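Local coordinates for protein Azi13 (Streptomyces sahachiroi, PDB 5HMB) that probably acts as a hot-dog-fold thioesterase of the PaaI family in the polyketide pathway to azinomycin, at residues A[58-63]-A[110-115]; A[77-82]-A[125-130]. All coordinates share one frame; numbering follows the deposited sequence. Where two conformers were deposited one is given.

Contact 1 of 2, residues A[58-63]-A[110-115]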
loop_
_atom_site.group_PDB
_atom_site.type_symbol
_atom_site.label_atom_id
_atom_site.label_comp_id
_atom_site.label_asym_id
_atom_site.label_seq_id
_atom_site.Cartn_x
_atom_site.Cartn_y
_atom_site.Cartn_z
ATOM N N SER A 58 2.170 -11.328 -11.896
ATOM C CA SER A 58 1.931 -12.143 -13.094
ATOM C C SER A 58 0.448 -12.437 -13.294
ATOM O O SER A 58 -0.074 -12.320 -14.410
ATOM C CB SER A 58 2.693 -13.470 -13.002
ATOM O OG SER A 58 4.084 -13.312 -12.812
ATOM N N VAL A 59 -0.243 -12.887 -12.241
ATOM C CA VAL A 59 -1.618 -13.335 -12.437
ATOM C C VAL A 59 -2.533 -12.142 -12.724
ATOM O O VAL A 59 -3.423 -12.211 -13.586
ATOM C CB VAL A 59 -2.109 -14.167 -11.236
ATOM C CG1 VAL A 59 -3.520 -14.642 -11.493
ATOM C CG2 VAL A 59 -1.193 -15.381 -10.993
ATOM N N ALA A 60 -2.324 -11.028 -12.029
ATOM C CA ALA A 60 -3.123 -9.841 -12.312
ATOM C C ALA A 60 -2.826 -9.287 -13.711
ATOM O O ALA A 60 -3.752 -8.903 -14.441
ATOM C CB ALA A 60 -2.883 -8.785 -11.231
ATOM N N SER A 61 -1.549 -9.251 -14.115
ATOM C CA SER A 61 -1.218 -8.708 -15.438
ATOM C C SER A 61 -1.844 -9.540 -16.541
ATOM O O SER A 61 -2.301 -8.994 -17.556
ATOM C CB SER A 61 0.298 -8.656 -15.655
ATOM O OG SER A 61 0.892 -7.545 -15.009
ATOM N N ALA A 62 -1.839 -10.867 -16.377
ATOM C CA ALA A 62 -2.486 -11.734 -17.356
ATOM C C ALA A 62 -3.948 -11.368 -17.511
ATOM O O ALA A 62 -4.458 -11.267 -18.631
ATOM C CB ALA A 62 -2.354 -13.202 -16.947
ATOM N N ALA A 63 -4.645 -11.164 -16.388
ATOM C CA ALA A 63 -6.062 -10.837 -16.465
ATOM C C ALA A 63 -6.273 -9.455 -17.068
ATOM O O ALA A 63 -7.161 -9.271 -17.911
ATOM C CB ALA A 63 -6.708 -10.923 -15.089
ATOM N N TRP A 110 -6.537 -4.923 -9.801
ATOM C CA TRP A 110 -6.922 -6.309 -9.595
ATOM C C TRP A 110 -6.480 -6.755 -8.207
ATOM O O TRP A 110 -5.499 -6.246 -7.665
ATOM C CB TRP A 110 -6.299 -7.230 -10.651
ATOM C CG TRP A 110 -6.900 -7.025 -11.989
ATOM C CD1 TRP A 110 -6.718 -5.950 -12.818
ATOM C CD2 TRP A 110 -7.815 -7.902 -12.655
ATOM N NE1 TRP A 110 -7.461 -6.116 -13.970
ATOM C CE2 TRP A 110 -8.144 -7.304 -13.890
ATOM C CE3 TRP A 110 -8.389 -9.137 -12.325
ATOM C CZ2 TRP A 110 -9.024 -7.902 -14.801
ATOM C CZ3 TRP A 110 -9.260 -9.730 -13.229
ATOM C CH2 TRP A 110 -9.569 -9.111 -14.451
ATOM N N SER A 111 -7.212 -7.713 -7.641
ATOM C CA SER A 111 -6.913 -8.304 -6.340
ATOM C C SER A 111 -6.597 -9.779 -6.537
ATOM O O SER A 111 -7.390 -10.513 -7.137
ATOM C CB SER A 111 -8.095 -8.131 -5.381
ATOM O OG SER A 111 -7.890 -8.844 -4.180
ATOM N N VAL A 112 -5.443 -10.211 -6.051
ATOM C CA VAL A 112 -4.968 -11.571 -6.263
ATOM C C VAL A 112 -4.836 -12.239 -4.905
ATOM O O VAL A 112 -4.094 -11.750 -4.039
ATOM C CB VAL A 112 -3.630 -11.598 -7.013
ATOM C CG1 VAL A 112 -3.210 -13.013 -7.277
ATOM C CG2 VAL A 112 -3.729 -10.812 -8.304
ATOM N N GLU A 113 -5.542 -13.349 -4.717
ATOM C CA GLU A 113 -5.399 -14.167 -3.512
ATOM C C GLU A 113 -4.666 -15.458 -3.849
ATOM O O GLU A 113 -4.976 -16.119 -4.847
ATOM C CB GLU A 113 -6.754 -14.497 -2.881
ATOM C CG GLU A 113 -7.553 -13.283 -2.450
ATOM C CD GLU A 113 -8.865 -13.661 -1.812
ATOM O OE1 GLU A 113 -9.111 -14.876 -1.669
ATOM O OE2 GLU A 113 -9.646 -12.750 -1.467
ATOM N N THR A 114 -3.683 -15.800 -3.028
ATOM C CA THR A 114 -2.947 -17.047 -3.144
ATOM C C THR A 114 -3.340 -17.935 -1.972
ATOM O O THR A 114 -3.104 -17.561 -0.815
ATOM C CB THR A 114 -1.443 -16.790 -3.124
ATOM O OG1 THR A 114 -1.060 -16.032 -4.276
ATOM C CG2 THR A 114 -0.681 -18.098 -3.098
ATOM N N VAL A 115 -3.922 -19.109 -2.264
ATOM C CA VAL A 115 -4.405 -20.027 -1.228
ATOM C C VAL A 115 -3.733 -21.394 -1.357
ATOM O O VAL A 115 -3.248 -21.787 -2.424
ATOM C CB VAL A 115 -5.938 -20.198 -1.271
ATOM C CG1 VAL A 115 -6.638 -18.857 -1.164
ATOM C CG2 VAL A 115 -6.345 -20.897 -2.550
#

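Contact 2 of 2, residues A[77-82]-A[125-130]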
loop_
_atom_site.group_PDB
_atom_site.type_symbol
_atom_site.label_atom_id
_atom_site.label_comp_id
_atom_site.label_asym_id
_atom_site.label_seq_id
_atom_site.Cartn_x
_atom_site.Cartn_y
_atom_site.Cartn_z
ATOM N N VAL A 77 1.948 -0.534 -12.615
ATOM C CA VAL A 77 2.130 0.714 -11.890
ATOM C C VAL A 77 2.592 0.473 -10.454
ATOM O O VAL A 77 3.529 1.120 -9.985
ATOM C CB VAL A 77 0.838 1.550 -11.907
ATOM C CG1 VAL A 77 0.983 2.693 -10.928
ATOM C CG2 VAL A 77 0.558 2.055 -13.313
ATOM N N SER A 78 1.896 -0.396 -9.715
ATOM C CA SER A 78 2.258 -0.673 -8.326
ATOM C C SER A 78 1.675 -2.002 -7.884
ATOM O O SER A 78 0.705 -2.504 -8.454
ATOM C CB SER A 78 1.784 0.426 -7.371
ATOM O OG SER A 78 0.376 0.441 -7.261
ATOM N N ASN A 79 2.252 -2.527 -6.807
ATOM C CA ASN A 79 1.978 -3.875 -6.334
ATOM C C ASN A 79 2.137 -3.871 -4.820
ATOM O O ASN A 79 3.244 -3.653 -4.316
ATOM C CB ASN A 79 2.945 -4.860 -6.980
ATOM C CG ASN A 79 2.750 -6.279 -6.506
ATOM O OD1 ASN A 79 2.621 -6.548 -5.301
ATOM N ND2 ASN A 79 2.736 -7.214 -7.458
ATOM N N SER A 80 1.046 -4.147 -4.111
ATOM C CA SER A 80 1.038 -4.194 -2.653
ATOM C C SER A 80 0.576 -5.581 -2.231
ATOM O O SER A 80 -0.602 -5.919 -2.388
ATOM C CB SER A 80 0.120 -3.119 -2.084
ATOM O OG SER A 80 0.402 -2.893 -0.724
ATOM N N THR A 81 1.496 -6.378 -1.693
ATOM C CA THR A 81 1.217 -7.764 -1.338
ATOM C C THR A 81 1.454 -7.964 0.153
ATOM O O THR A 81 2.489 -7.540 0.683
ATOM C CB THR A 81 2.076 -8.725 -2.172
ATOM O OG1 THR A 81 1.724 -8.619 -3.566
ATOM C CG2 THR A 81 1.893 -10.184 -1.735
ATOM N N ASP A 82 0.467 -8.561 0.827
ATOM C CA ASP A 82 0.592 -9.019 2.213
ATOM C C ASP A 82 0.911 -10.510 2.226
ATOM O O ASP A 82 0.344 -11.277 1.444
ATOM C CB ASP A 82 -0.699 -8.792 3.002
ATOM C CG ASP A 82 -0.989 -7.330 3.251
ATOM O OD1 ASP A 82 -0.043 -6.588 3.564
ATOM O OD2 ASP A 82 -2.168 -6.924 3.148
ATOM N N GLY A 125 -2.483 -9.760 -2.822
ATOM C CA GLY A 125 -1.897 -8.552 -3.384
ATOM C C GLY A 125 -2.873 -7.770 -4.244
ATOM O O GLY A 125 -3.736 -8.339 -4.920
ATOM N N GLN A 126 -2.709 -6.446 -4.227
ATOM C CA GLN A 126 -3.459 -5.529 -5.076
ATOM C C GLN A 126 -2.505 -4.937 -6.100
ATOM O O GLN A 126 -1.441 -4.434 -5.731
ATOM C CB GLN A 126 -4.091 -4.399 -4.261
ATOM C CG GLN A 126 -4.746 -4.863 -2.979
ATOM C CD GLN A 126 -5.963 -5.728 -3.244
ATOM O OE1 GLN A 126 -6.840 -5.346 -4.024
ATOM N NE2 GLN A 126 -6.020 -6.906 -2.607
ATOM N N VAL A 127 -2.891 -4.980 -7.375
ATOM C CA VAL A 127 -2.023 -4.592 -8.481
ATOM C C VAL A 127 -2.724 -3.503 -9.294
ATOM O O VAL A 127 -3.831 -3.709 -9.813
ATOM C CB VAL A 127 -1.653 -5.790 -9.368
ATOM C CG1 VAL A 127 -0.860 -5.338 -10.574
ATOM C CG2 VAL A 127 -0.834 -6.762 -8.584
ATOM N N ARG A 128 -2.082 -2.344 -9.384
ATOM C CA ARG A 128 -2.566 -1.231 -10.182
ATOM C C ARG A 128 -1.768 -1.226 -11.469
ATOM O O ARG A 128 -0.537 -1.339 -11.431
ATOM C CB ARG A 128 -2.404 0.103 -9.450
ATOM C CG ARG A 128 -2.722 1.353 -10.355
ATOM C CD ARG A 128 -2.620 2.652 -9.541
ATOM N NE ARG A 128 -3.612 2.720 -8.457
ATOM C CZ ARG A 128 -4.826 3.238 -8.626
ATOM N NH1 ARG A 128 -5.173 3.706 -9.825
ATOM N NH2 ARG A 128 -5.690 3.297 -7.616
ATOM N N LEU A 129 -2.473 -1.132 -12.595
ATOM C CA LEU A 129 -1.878 -1.124 -13.917
ATOM C C LEU A 129 -2.455 0.025 -14.735
ATOM O O LEU A 129 -3.584 0.466 -14.515
ATOM C CB LEU A 129 -2.130 -2.441 -14.648
ATOM C CG LEU A 129 -1.832 -3.738 -13.897
ATOM C CD1 LEU A 129 -3.124 -4.458 -13.551
ATOM C CD2 LEU A 129 -0.925 -4.630 -14.729
ATOM N N HIS A 130 -1.674 0.496 -15.691
ATOM C CA HIS A 130 -2.061 1.602 -16.560
ATOM C C HIS A 130 -2.419 1.038 -17.929
ATOM O O HIS A 130 -1.755 0.119 -18.416
ATOM C CB HIS A 130 -0.913 2.613 -16.643
ATOM C CG HIS A 130 -1.174 3.788 -17.538
ATOM N ND1 HIS A 130 -2.230 4.657 -17.352
ATOM C CD2 HIS A 130 -0.491 4.254 -18.612
ATOM C CE1 HIS A 130 -2.198 5.594 -18.284
ATOM N NE2 HIS A 130 -1.155 5.371 -19.062
#

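Contact 1 of 2, residues A[58-63]-A[110-115]
A63 of the helix sets its methyl on the indole of W110 in the strand, a CH-pi contact made over the ring face. CB lies 3.5 Å from the centroid of the six-membered ring, 17° off the ring normal, and leans toward the rim carbons: CZ3 and CH2 of W110 are the ring atoms closest to A63 CB, both at 3.4 Å. The carbonyl O of A60 is over this same face. W110 holds CG anti to its own carbonyl carbon (chi1 -70°), which swings the indole along the helix to A63, while NE1 turns to a hydrogen bond with Q108 of its own strand.

The rest is aliphatic packing. The methyl of A60 sits between two strand side chains on the same side of the sheet, touching W110 CB at 3.8 Å and V112 CG2 at 3.7 Å. V112 offers its other methyl, CG1, to V59 CB more loosely, at 4.3 Å. The small side chains of A60 and A63 are consistent with a close approach: the axes of the two short segments pass 8.3 Å apart, with 137° between their N-to-C directions. Around these side chains, V127 of strand 121-133 also meets A60, and V59 reaches A98 of strand 93-100. A long helix laid across a curled antiparallel sheet, here helix 49-68, is the sausage-in-bun packing of the hot-dog fold.

Contact 2 of 2, residues A[77-82]-A[125-130]
V77 and R128 run side by side and point the same way, V77 CG1 lying 3.9 Å from R128 CD along the arginine's aliphatic stem. The other methyl of V77, CG2, leans across to H130 CB at 3.7 Å. In the backbone, R128 O takes both V77 N (2.9 Å) and S78 N, a classic beta bulge in which two residues face one. S78 puts OG in the crowded position between its backbone N and carbonyl carbon (chi1 69°), where it meets R128 CB. From the bulge onward the strands are regular and antiparallel, part of the curled sheet of the hot-dog fold; S78 to D82 pair in turn with a strand of the second subunit, carrying the sheet across the interface.

On the face opposite R128, N79 crosses V127 at an angle, ND2 3.8 Å from V127 CG2. N79 OD1 accepts T81 OG1 at 2.8 Å, in the carbonyl plane and on a lone pair, while ND2 donates to E57 and to C53 O of helix 49-68. An alanine at N79 would probably leave T81 OG1 without this acceptor and E57 without its amide mate. T81 OG1 also comes 3.6 Å from G125 CA.

The touching residues of contact 1 are all buried, near the middle of the chain, whereas contact 2 lies farther out, partly buried, where another subunit extends the sheet. Their centres are 9 Å apart, and they share the sheet: strands 107-115 and 121-133 are neighbours, joined by probable backbone hydrogen bonds from V112 N to G125 O and from V127 N to W110 O. The helix spans both strands, since S61 meets L129 of contact 2 while its neighbours pack on strand 107-115. Their chemistry follows their place: apolar contacts and a ring face under the helix, backbone pairing and polar side chains in contact 2, where R128 NH1 bonds Q107 and NH2 reaches D82 of the third subunit in a salt bridge between chains.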